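Local coordinates for protein phosphoserine phosphatase (PDB 4AP9) that probably catalyses the magnesium-dependent hydrolysis of L-phosphoserine to L-serine and phosphate, the last step of serine biosynthesis, at residues A[86-91]-A[96-101]; A[39-44]-A[53-58]; A[21-26]-A[72-77]. One frame throughout, in Å; residues are numbered along the deposited sequence.

Interaction 1: residues A[86-91]-A[96-101]; sequences ELVETL and FKVVLI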
loop_
_atom_site.group_PDB
_atom_site.type_symbol
_atom_site.label_atom_id
_atom_site.label_comp_id
_atom_site.label_asym_id
_atom_site.label_seq_id
_atom_site.Cartn_x
_atom_site.Cartn_y
_atom_site.Cartn_z
ATOM N N GLU A 86 39.208 7.330 -0.478
ATOM C CA GLU A 86 39.265 6.352 0.598
ATOM C C GLU A 86 37.864 6.096 1.154
ATOM O O GLU A 86 37.506 4.952 1.452
ATOM C CB GLU A 86 40.213 6.817 1.708
ATOM C CG GLU A 86 40.398 5.778 2.815
ATOM C CD GLU A 86 41.416 6.203 3.857
ATOM O OE1 GLU A 86 41.853 7.378 3.835
ATOM O OE2 GLU A 86 41.773 5.352 4.699
ATOM N N LEU A 87 37.067 7.152 1.290
ATOM C CA LEU A 87 35.701 6.968 1.781
ATOM C C LEU A 87 34.986 5.942 0.915
ATOM O O LEU A 87 34.462 4.943 1.410
ATOM C CB LEU A 87 34.907 8.277 1.785
ATOM C CG LEU A 87 33.414 8.140 2.147
ATOM C CD1 LEU A 87 33.246 7.493 3.495
ATOM C CD2 LEU A 87 32.689 9.490 2.130
ATOM N N VAL A 88 34.979 6.187 -0.388
ATOM C CA VAL A 88 34.232 5.337 -1.303
ATOM C C VAL A 88 34.767 3.914 -1.343
ATOM O O VAL A 88 34.001 2.956 -1.348
ATOM C CB VAL A 88 34.201 5.941 -2.721
ATOM C CG1 VAL A 88 33.646 4.937 -3.725
ATOM C CG2 VAL A 88 33.378 7.233 -2.718
ATOM N N GLU A 89 36.084 3.761 -1.356
ATOM C CA GLU A 89 36.658 2.413 -1.374
ATOM C C GLU A 89 36.370 1.637 -0.075
ATOM O O GLU A 89 36.139 0.419 -0.103
ATOM C CB GLU A 89 38.159 2.465 -1.666
ATOM C CG GLU A 89 38.466 2.939 -3.075
ATOM C CD GLU A 89 39.951 3.044 -3.369
ATOM O OE1 GLU A 89 40.773 2.911 -2.434
ATOM O OE2 GLU A 89 40.290 3.271 -4.547
ATOM N N THR A 90 36.378 2.345 1.051
ATOM C CA THR A 90 36.112 1.729 2.341
ATOM C C THR A 90 34.646 1.321 2.473
ATOM O O THR A 90 34.334 0.222 2.941
ATOM C CB THR A 90 36.497 2.660 3.489
ATOM O OG1 THR A 90 37.874 3.036 3.347
ATOM C CG2 THR A 90 36.304 1.944 4.841
ATOM N N LEU A 91 33.747 2.208 2.056
ATOM C CA LEU A 91 32.335 1.858 1.959
ATOM C C LEU A 91 32.116 0.539 1.216
ATOM O O LEU A 91 31.356 -0.317 1.673
ATOM C CB LEU A 91 31.557 2.981 1.283
ATOM C CG LEU A 91 31.291 4.172 2.196
ATOM C CD1 LEU A 91 30.928 5.413 1.376
ATOM C CD2 LEU A 91 30.193 3.841 3.190
ATOM N N PHE A 96 28.839 -1.920 1.154
ATOM C CA PHE A 96 27.849 -1.005 0.602
ATOM C C PHE A 96 27.974 -0.918 -0.907
ATOM O O PHE A 96 29.073 -1.034 -1.453
ATOM C CB PHE A 96 28.037 0.403 1.188
ATOM C CG PHE A 96 27.675 0.507 2.638
ATOM C CD1 PHE A 96 28.596 0.196 3.616
ATOM C CD2 PHE A 96 26.414 0.926 3.019
ATOM C CE1 PHE A 96 28.269 0.291 4.956
ATOM C CE2 PHE A 96 26.075 1.023 4.357
ATOM C CZ PHE A 96 27.007 0.706 5.330
ATOM N N LYS A 97 26.850 -0.714 -1.578
ATOM C CA LYS A 97 26.871 -0.159 -2.926
ATOM C C LYS A 97 26.871 1.367 -2.762
ATOM O O LYS A 97 26.096 1.901 -1.970
ATOM C CB LYS A 97 25.643 -0.613 -3.696
ATOM C CG LYS A 97 25.433 0.103 -4.998
ATOM C CD LYS A 97 24.313 -0.561 -5.760
ATOM C CE LYS A 97 23.119 0.330 -5.865
ATOM N NZ LYS A 97 22.262 -0.114 -7.005
ATOM N N VAL A 98 27.738 2.059 -3.492
ATOM C CA VAL A 98 27.921 3.508 -3.314
ATOM C C VAL A 98 27.262 4.341 -4.414
ATOM O O VAL A 98 27.544 4.152 -5.599
ATOM C CB VAL A 98 29.421 3.853 -3.267
ATOM C CG1 VAL A 98 29.632 5.354 -3.071
ATOM C CG2 VAL A 98 30.098 3.058 -2.159
ATOM N N VAL A 99 26.390 5.267 -4.016
ATOM C CA VAL A 99 25.665 6.105 -4.961
ATOM C C VAL A 99 26.009 7.543 -4.662
ATOM O O VAL A 99 25.813 8.020 -3.539
ATOM C CB VAL A 99 24.131 5.905 -4.871
ATOM C CG1 VAL A 99 23.432 6.802 -5.865
ATOM C CG2 VAL A 99 23.766 4.440 -5.139
ATOM N N LEU A 100 26.548 8.233 -5.659
ATOM C CA LEU A 100 26.928 9.626 -5.479
ATOM C C LEU A 100 25.862 10.488 -6.123
ATOM O O LEU A 100 25.473 10.245 -7.262
ATOM C CB LEU A 100 28.290 9.892 -6.134
ATOM C CG LEU A 100 29.485 9.044 -5.700
ATOM C CD1 LEU A 100 30.768 9.643 -6.248
ATOM C CD2 LEU A 100 29.585 8.910 -4.193
ATOM N N ILE A 101 25.373 11.492 -5.403
ATOM C CA ILE A 101 24.340 12.347 -5.959
ATOM C C ILE A 101 24.684 13.810 -5.767
ATOM O O ILE A 101 25.483 14.164 -4.895
ATOM C CB ILE A 101 22.945 12.057 -5.338
ATOM C CG1 ILE A 101 22.899 12.391 -3.842
ATOM C CG2 ILE A 101 22.573 10.592 -5.512
ATOM C CD1 ILE A 101 21.520 12.175 -3.238
#

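Interaction 2: residues A[39-44]-A[53-58]; sequences EELLEK and LDSLLK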
loop_
_atom_site.group_PDB
_atom_site.type_symbol
_atom_site.label_atom_id
_atom_site.label_comp_id
_atom_site.label_asym_id
_atom_site.label_seq_id
_atom_site.Cartn_x
_atom_site.Cartn_y
_atom_site.Cartn_z
ATOM N N GLU A 39 24.793 34.615 -5.530
ATOM C CA GLU A 39 25.163 34.046 -4.246
ATOM C C GLU A 39 24.103 34.377 -3.193
ATOM O O GLU A 39 23.831 33.579 -2.286
ATOM C CB GLU A 39 26.551 34.554 -3.822
ATOM C CG GLU A 39 27.189 33.728 -2.746
ATOM C CD GLU A 39 28.705 33.780 -2.764
ATOM O OE1 GLU A 39 29.296 34.656 -3.431
ATOM O OE2 GLU A 39 29.307 32.929 -2.101
ATOM N N GLU A 40 23.499 35.551 -3.320
ATOM C CA GLU A 40 22.437 35.943 -2.409
ATOM C C GLU A 40 21.245 35.002 -2.552
ATOM O O GLU A 40 20.668 34.566 -1.567
ATOM C CB GLU A 40 21.999 37.375 -2.677
ATOM C CG GLU A 40 20.926 37.856 -1.728
ATOM C CD GLU A 40 20.620 39.330 -1.903
ATOM O OE1 GLU A 40 19.877 39.681 -2.846
ATOM O OE2 GLU A 40 21.134 40.136 -1.104
ATOM N N LEU A 41 20.897 34.690 -3.793
ATOM C CA LEU A 41 19.839 33.723 -4.073
ATOM C C LEU A 41 20.165 32.353 -3.493
ATOM O O LEU A 41 19.287 31.664 -2.974
ATOM C CB LEU A 41 19.614 33.605 -5.579
ATOM C CG LEU A 41 18.841 34.779 -6.183
ATOM C CD1 LEU A 41 18.900 34.702 -7.696
ATOM C CD2 LEU A 41 17.408 34.777 -5.673
ATOM N N LEU A 42 21.431 31.953 -3.587
ATOM C CA LEU A 42 21.862 30.704 -2.979
ATOM C C LEU A 42 21.620 30.754 -1.473
ATOM O O LEU A 42 21.039 29.838 -0.909
ATOM C CB LEU A 42 23.342 30.418 -3.271
ATOM C CG LEU A 42 23.984 29.186 -2.625
ATOM C CD1 LEU A 42 23.302 27.890 -3.089
ATOM C CD2 LEU A 42 25.484 29.123 -2.901
ATOM N N GLU A 43 22.060 31.835 -0.833
ATOM C CA GLU A 43 21.921 31.953 0.618
ATOM C C GLU A 43 20.456 31.922 1.023
ATOM O O GLU A 43 20.089 31.279 2.007
ATOM C CB GLU A 43 22.588 33.235 1.126
ATOM C CG GLU A 43 24.108 33.261 0.922
ATOM C CD GLU A 43 24.852 32.345 1.876
ATOM O OE1 GLU A 43 24.224 31.833 2.830
ATOM O OE2 GLU A 43 26.069 32.132 1.678
ATOM N N LYS A 44 19.617 32.601 0.250
ATOM C CA LYS A 44 18.185 32.612 0.522
ATOM C C LYS A 44 17.605 31.202 0.382
ATOM O O LYS A 44 16.758 30.784 1.173
ATOM C CB LYS A 44 17.469 33.585 -0.408
ATOM C CG LYS A 44 17.651 35.067 -0.069
ATOM C CD LYS A 44 17.031 35.932 -1.159
ATOM C CE LYS A 44 17.078 37.412 -0.799
ATOM N NZ LYS A 44 16.432 38.224 -1.851
ATOM N N LEU A 53 13.250 25.615 -5.373
ATOM C CA LEU A 53 13.174 25.622 -6.826
ATOM C C LEU A 53 13.096 27.044 -7.353
ATOM O O LEU A 53 13.692 27.364 -8.377
ATOM C CB LEU A 53 11.981 24.804 -7.323
ATOM C CG LEU A 53 11.826 24.799 -8.842
ATOM C CD1 LEU A 53 13.007 24.075 -9.508
ATOM C CD2 LEU A 53 10.525 24.134 -9.224
ATOM N N ASP A 54 12.345 27.895 -6.662
ATOM C CA ASP A 54 12.265 29.304 -7.041
ATOM C C ASP A 54 13.666 29.904 -7.099
ATOM O O ASP A 54 14.048 30.526 -8.093
ATOM C CB ASP A 54 11.380 30.075 -6.055
ATOM C CG ASP A 54 11.274 31.553 -6.395
ATOM O OD1 ASP A 54 11.340 31.895 -7.588
ATOM O OD2 ASP A 54 11.135 32.376 -5.463
ATOM N N SER A 55 14.439 29.695 -6.040
ATOM C CA SER A 55 15.795 30.222 -5.976
ATOM C C SER A 55 16.712 29.620 -7.050
ATOM O O SER A 55 17.496 30.331 -7.686
ATOM C CB SER A 55 16.390 29.983 -4.597
ATOM O OG SER A 55 17.602 30.697 -4.472
ATOM N N LEU A 56 16.605 28.313 -7.252
ATOM C CA LEU A 56 17.434 27.628 -8.242
ATOM C C LEU A 56 17.192 28.170 -9.641
ATOM O O LEU A 56 18.134 28.479 -10.370
ATOM C CB LEU A 56 17.166 26.119 -8.218
ATOM C CG LEU A 56 17.917 25.262 -9.235
ATOM C CD1 LEU A 56 19.420 25.562 -9.153
ATOM C CD2 LEU A 56 17.637 23.773 -9.005
ATOM N N LEU A 57 15.926 28.303 -10.024
ATOM C CA LEU A 57 15.638 28.741 -11.385
ATOM C C LEU A 57 16.015 30.201 -11.592
ATOM O O LEU A 57 16.356 30.606 -12.703
ATOM C CB LEU A 57 14.178 28.498 -11.755
ATOM C CG LEU A 57 13.793 27.020 -11.782
ATOM C CD1 LEU A 57 12.383 26.869 -12.317
ATOM C CD2 LEU A 57 14.797 26.209 -12.631
ATOM N N LYS A 58 15.955 30.998 -10.527
ATOM C CA LYS A 58 16.419 32.388 -10.622
ATOM C C LYS A 58 17.935 32.463 -10.845
ATOM O O LYS A 58 18.427 33.314 -11.593
ATOM C CB LYS A 58 16.023 33.201 -9.381
ATOM C CG LYS A 58 14.552 33.618 -9.329
ATOM C CD LYS A 58 14.273 34.501 -8.112
ATOM C CE LYS A 58 12.980 35.314 -8.283
ATOM N NZ LYS A 58 11.795 34.499 -8.687
#

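Interaction 3: residues A[21-26]-A[72-77]; sequences TDFEFW and LRTREK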
loop_
_atom_site.group_PDB
_atom_site.type_symbol
_atom_site.label_atom_id
_atom_site.label_comp_id
_atom_site.label_asym_id
_atom_site.label_seq_id
_atom_site.Cartn_x
_atom_site.Cartn_y
_atom_site.Cartn_z
ATOM N N THR A 21 33.681 17.313 -1.761
ATOM C CA THR A 21 34.317 18.501 -2.324
ATOM C C THR A 21 33.801 19.766 -1.647
ATOM O O THR A 21 32.648 19.827 -1.217
ATOM C CB THR A 21 34.054 18.607 -3.827
ATOM O OG1 THR A 21 34.743 19.742 -4.355
ATOM C CG2 THR A 21 32.574 18.773 -4.105
ATOM N N ASP A 22 34.647 20.785 -1.528
ATOM C CA ASP A 22 34.122 22.060 -1.063
ATOM C C ASP A 22 33.848 23.018 -2.217
ATOM O O ASP A 22 33.562 24.183 -1.984
ATOM C CB ASP A 22 35.000 22.702 0.017
ATOM C CG ASP A 22 36.442 22.803 -0.392
ATOM O OD1 ASP A 22 37.114 21.747 -0.442
ATOM O OD2 ASP A 22 36.913 23.935 -0.654
ATOM N N PHE A 23 33.913 22.517 -3.452
ATOM C CA PHE A 23 33.527 23.328 -4.608
ATOM C C PHE A 23 32.024 23.606 -4.632
ATOM O O PHE A 23 31.199 22.703 -4.467
ATOM C CB PHE A 23 33.966 22.705 -5.940
ATOM C CG PHE A 23 33.566 23.529 -7.132
ATOM C CD1 PHE A 23 34.159 24.759 -7.364
ATOM C CD2 PHE A 23 32.560 23.101 -7.989
ATOM C CE1 PHE A 23 33.779 25.541 -8.447
ATOM C CE2 PHE A 23 32.170 23.882 -9.071
ATOM C CZ PHE A 23 32.790 25.096 -9.304
ATOM N N GLU A 24 31.679 24.874 -4.826
ATOM C CA GLU A 24 30.292 25.298 -4.872
ATOM C C GLU A 24 30.025 26.071 -6.155
ATOM O O GLU A 24 30.312 27.264 -6.235
ATOM C CB GLU A 24 29.974 26.158 -3.654
ATOM C CG GLU A 24 30.011 25.358 -2.374
ATOM C CD GLU A 24 29.631 26.182 -1.171
ATOM O OE1 GLU A 24 28.418 26.387 -0.956
ATOM O OE2 GLU A 24 30.554 26.625 -0.457
ATOM N N PHE A 25 29.477 25.380 -7.151
ATOM C CA PHE A 25 29.253 25.969 -8.480
ATOM C C PHE A 25 28.628 27.367 -8.482
ATOM O O PHE A 25 29.052 28.245 -9.235
ATOM C CB PHE A 25 28.391 25.031 -9.335
ATOM C CG PHE A 25 28.030 25.597 -10.677
ATOM C CD1 PHE A 25 28.911 25.504 -11.739
ATOM C CD2 PHE A 25 26.799 26.206 -10.884
ATOM C CE1 PHE A 25 28.590 26.025 -12.984
ATOM C CE2 PHE A 25 26.468 26.729 -12.139
ATOM C CZ PHE A 25 27.367 26.634 -13.185
ATOM N N TRP A 26 27.583 27.581 -7.687
ATOM C CA TRP A 26 26.924 28.884 -7.720
ATOM C C TRP A 26 27.764 30.030 -7.119
ATOM O O TRP A 26 27.701 31.175 -7.603
ATOM C CB TRP A 26 25.494 28.821 -7.138
ATOM C CG TRP A 26 24.553 28.011 -8.016
ATOM C CD1 TRP A 26 23.969 26.807 -7.710
ATOM C CD2 TRP A 26 24.132 28.326 -9.358
ATOM N NE1 TRP A 26 23.186 26.377 -8.760
ATOM C CE2 TRP A 26 23.283 27.279 -9.785
ATOM C CE3 TRP A 26 24.382 29.392 -10.224
ATOM C CZ2 TRP A 26 22.679 27.273 -11.046
ATOM C CZ3 TRP A 26 23.782 29.384 -11.483
ATOM C CH2 TRP A 26 22.942 28.323 -11.880
ATOM N N LEU A 72 32.480 24.875 -18.234
ATOM C CA LEU A 72 33.321 23.692 -18.065
ATOM C C LEU A 72 34.667 23.952 -17.374
ATOM O O LEU A 72 35.228 23.058 -16.751
ATOM C CB LEU A 72 33.520 22.982 -19.405
ATOM C CG LEU A 72 32.228 22.380 -19.955
ATOM C CD1 LEU A 72 32.447 21.802 -21.347
ATOM C CD2 LEU A 72 31.698 21.313 -18.997
ATOM N N ARG A 73 35.177 25.174 -17.478
ATOM C CA ARG A 73 36.395 25.561 -16.769
ATOM C C ARG A 73 36.330 25.233 -15.274
ATOM O O ARG A 73 37.347 24.959 -14.654
ATOM C CB ARG A 73 36.616 27.058 -16.922
ATOM C CG ARG A 73 38.054 27.480 -17.105
ATOM C CD ARG A 73 38.143 28.431 -18.329
ATOM N NE ARG A 73 39.148 29.480 -18.148
ATOM C CZ ARG A 73 38.945 30.776 -18.387
ATOM N NH1 ARG A 73 37.788 31.200 -18.849
ATOM N NH2 ARG A 73 39.928 31.650 -18.167
ATOM N N THR A 74 35.132 25.287 -14.699
ATOM C CA THR A 74 34.970 25.061 -13.263
ATOM C C THR A 74 35.330 23.645 -12.822
ATOM O O THR A 74 35.689 23.431 -11.661
ATOM C CB THR A 74 33.542 25.375 -12.786
ATOM O OG1 THR A 74 32.622 24.436 -13.364
ATOM C CG2 THR A 74 33.138 26.791 -13.191
ATOM N N ARG A 75 35.247 22.677 -13.729
ATOM C CA ARG A 75 35.575 21.310 -13.341
ATOM C C ARG A 75 37.046 21.212 -12.911
ATOM O O ARG A 75 37.444 20.277 -12.218
ATOM C CB ARG A 75 35.217 20.292 -14.437
ATOM C CG ARG A 75 35.927 20.492 -15.750
ATOM C CD ARG A 75 35.186 19.835 -16.922
ATOM N NE ARG A 75 35.397 18.387 -17.010
ATOM C CZ ARG A 75 36.568 17.819 -17.311
ATOM N NH1 ARG A 75 37.650 18.572 -17.523
ATOM N NH2 ARG A 75 36.670 16.493 -17.386
ATOM N N GLU A 76 37.847 22.192 -13.308
ATOM C CA GLU A 76 39.221 22.280 -12.827
ATOM C C GLU A 76 39.307 22.477 -11.307
ATOM O O GLU A 76 40.332 22.181 -10.691
ATOM C CB GLU A 76 39.960 23.391 -13.571
ATOM C CG GLU A 76 40.116 23.085 -15.056
ATOM C CD GLU A 76 40.704 24.231 -15.844
ATOM O OE1 GLU A 76 41.097 25.244 -15.226
ATOM O OE2 GLU A 76 40.766 24.114 -17.089
ATOM N N LYS A 77 38.230 22.970 -10.704
ATOM C CA LYS A 77 38.189 23.175 -9.260
ATOM C C LYS A 77 37.585 21.974 -8.533
ATOM O O LYS A 77 37.427 21.983 -7.316
ATOM C CB LYS A 77 37.405 24.443 -8.916
ATOM C CG LYS A 77 38.178 25.728 -9.151
ATOM C CD LYS A 77 37.519 26.909 -8.440
ATOM C CE LYS A 77 38.321 28.185 -8.611
ATOM N NZ LYS A 77 37.871 29.254 -7.659
HETATM O O HOH W 1 37.209 19.602 -5.058
#

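Interaction 1: residues A[86-91]-A[96-101]
Val-98 meets Leu-91 and Val-88 as a bump meets a hollow. One of its methyls, CG2, settles into a shallow dip on the helix, with CB of Leu-91 3.7 Å from it on one part of the rim and the carbonyl O of Val-88 4.0 Å away on another. Its second methyl, CG1, is anti to the backbone N (chi1 -180°) and meets the CG1 branch of Val-88 at 4.1 Å, the two valines crossing obliquely. Further along the strand, Leu-100 stretches CD2 back toward CG2 of Val-88, a looser touch that tapers the interface.

At the other end the fit is closed by a ring. Leu-91 lays CD2 over one face of Phe-96, 4.0 Å from CD1, while its carbonyl O lies in the plane of the same ring, at its edge. That oxygen also accepts a bond from Phe-96 N (3.0 Å, N-H...O angle 161°), so backbone and aromatic edge converge on one atom where the chain reverses after the helix.

The arrangement is the α-to-β step of the Rossmann-like core of the haloacid dehalogenase fold. Segment 86-91 of helix 82-93 runs at 146° to strand residues 97-101, and strand 97-102 is flanked in the sheet by strands 11-15 and 118-127. Helix 189-197 packs against Leu-87 and Thr-90.

Interaction 2: residues A[39-44]-A[53-58]
Leu-41 and Ser-55 join the two arms of an antiparallel helical hairpin, helices 36-47 and 52-62, within the α-helical cap that phosphoserine phosphatases insert into the haloacid dehalogenase fold. The short helical segments run at 166° to each other with axes 8.9 Å apart, close enough for small and branched side chains to mesh.

Leu-41 illustrates how one residue can serve both ends of such a contact. Its CB, directed at the partner helix, lies 3.7 Å from OG of Ser-55. From there CG swings to the position anti to the carbonyl carbon (chi1 -76°), which sets the branch point facing Lys-58. The fork then divides its work: CD1 rests 3.7 Å from CB of Lys-58, and CD2 reaches CD of the same lysine at 4.0 Å. The two side chains cross at about a right angle, the leucine methyls resting against the aliphatic part of the lysine. Arg-59 and Leu-62 add further packing around Leu-41.

Ser-55 OG is modelled as donating a hydrogen bond to the carbonyl O of Leu-41 at 2.5 Å, so short that the distance is doubtful. Next along the helix, the side chain of Leu-42 starts away from the partner helix and packs on Arg-27 and on Tyr-160, the latter in the ligand pocket.

Beyond the leucine, the lysine chain bends at its last torsion (chi4 51°), and NZ meets OD1 of Asp-54 at 2.9 Å on that oxygen's syn lone pair.

Interaction 3: residues A[21-26]-A[72-77]
The neck between the core and the helical cap of this haloacid dehalogenase-like enzyme brings Phe-23, on the way into the cap, against Thr-74 and Lys-77, on the way out. Residues 74-77, following helix 68-73, form a 3-10 turn, which brings both residues to the same aromatic ring.

Phe-23 is the centrepiece. With CG anti to the backbone N (chi1 180°), the ring is carried across the gap, and its far corner, CZ, touches CB of Thr-74 at 3.6 Å. The carbonyl O of Thr-74 lies over one face, offset toward the rim; the backbone N of Phe-25 lies over the opposite face, also toward the rim. Lys-77 approaches obliquely, with its CB 3.6 Å from CD1 of Phe-23, while its extended chain crosses the phenylalanine at about a right angle and carries NZ off to a salt bridge with Glu-28, just beyond 21-26. Phe-25 offers only an edge: its CD1 lies 4.2 Å from Thr-74 OG1, near the ring plane, and that hydroxyl is bonded to the carbonyl O of Phe-71.

Between the two segments themselves, polar contact runs through a water. Thr-21 OG1 accepts from Phe-23 N at 3.0 Å, forming an ST turn, and the same OG1 is 2.6 Å from a water that donates to the carbonyl O of Lys-77 at 3.3 Å.

No direct hydrogen bond spans the two segments. The chemistry that joins the linkers is thus nonpolar packing round Phe-23, supplemented by a water bridge and the peripheral salt bridge of Lys-77 to Glu-28.

The three contacts trace the two-part architecture of the enzyme. Interaction 2 is nested within the loop closed by interaction 3, and interaction 1 follows later in the chain. Thus 21-26 and 72-77 bracket the helical cap, 39-44 and 53-58 lie on the two helices of a hairpin inside it, and 86-91 with 96-101 belong to the core sheet and its helices. Interactions 2 and 3 touch, with centres about 18 Å apart: Trp-26 packs on Leu-42 and Leu-56. Between centres, interaction 1 lies about 30 Å from interaction 2, across the chain's centre, and about 21 Å from interaction 3. Interaction 3 therefore packs directly against the cap interior, whereas interaction 1 touches neither of the others.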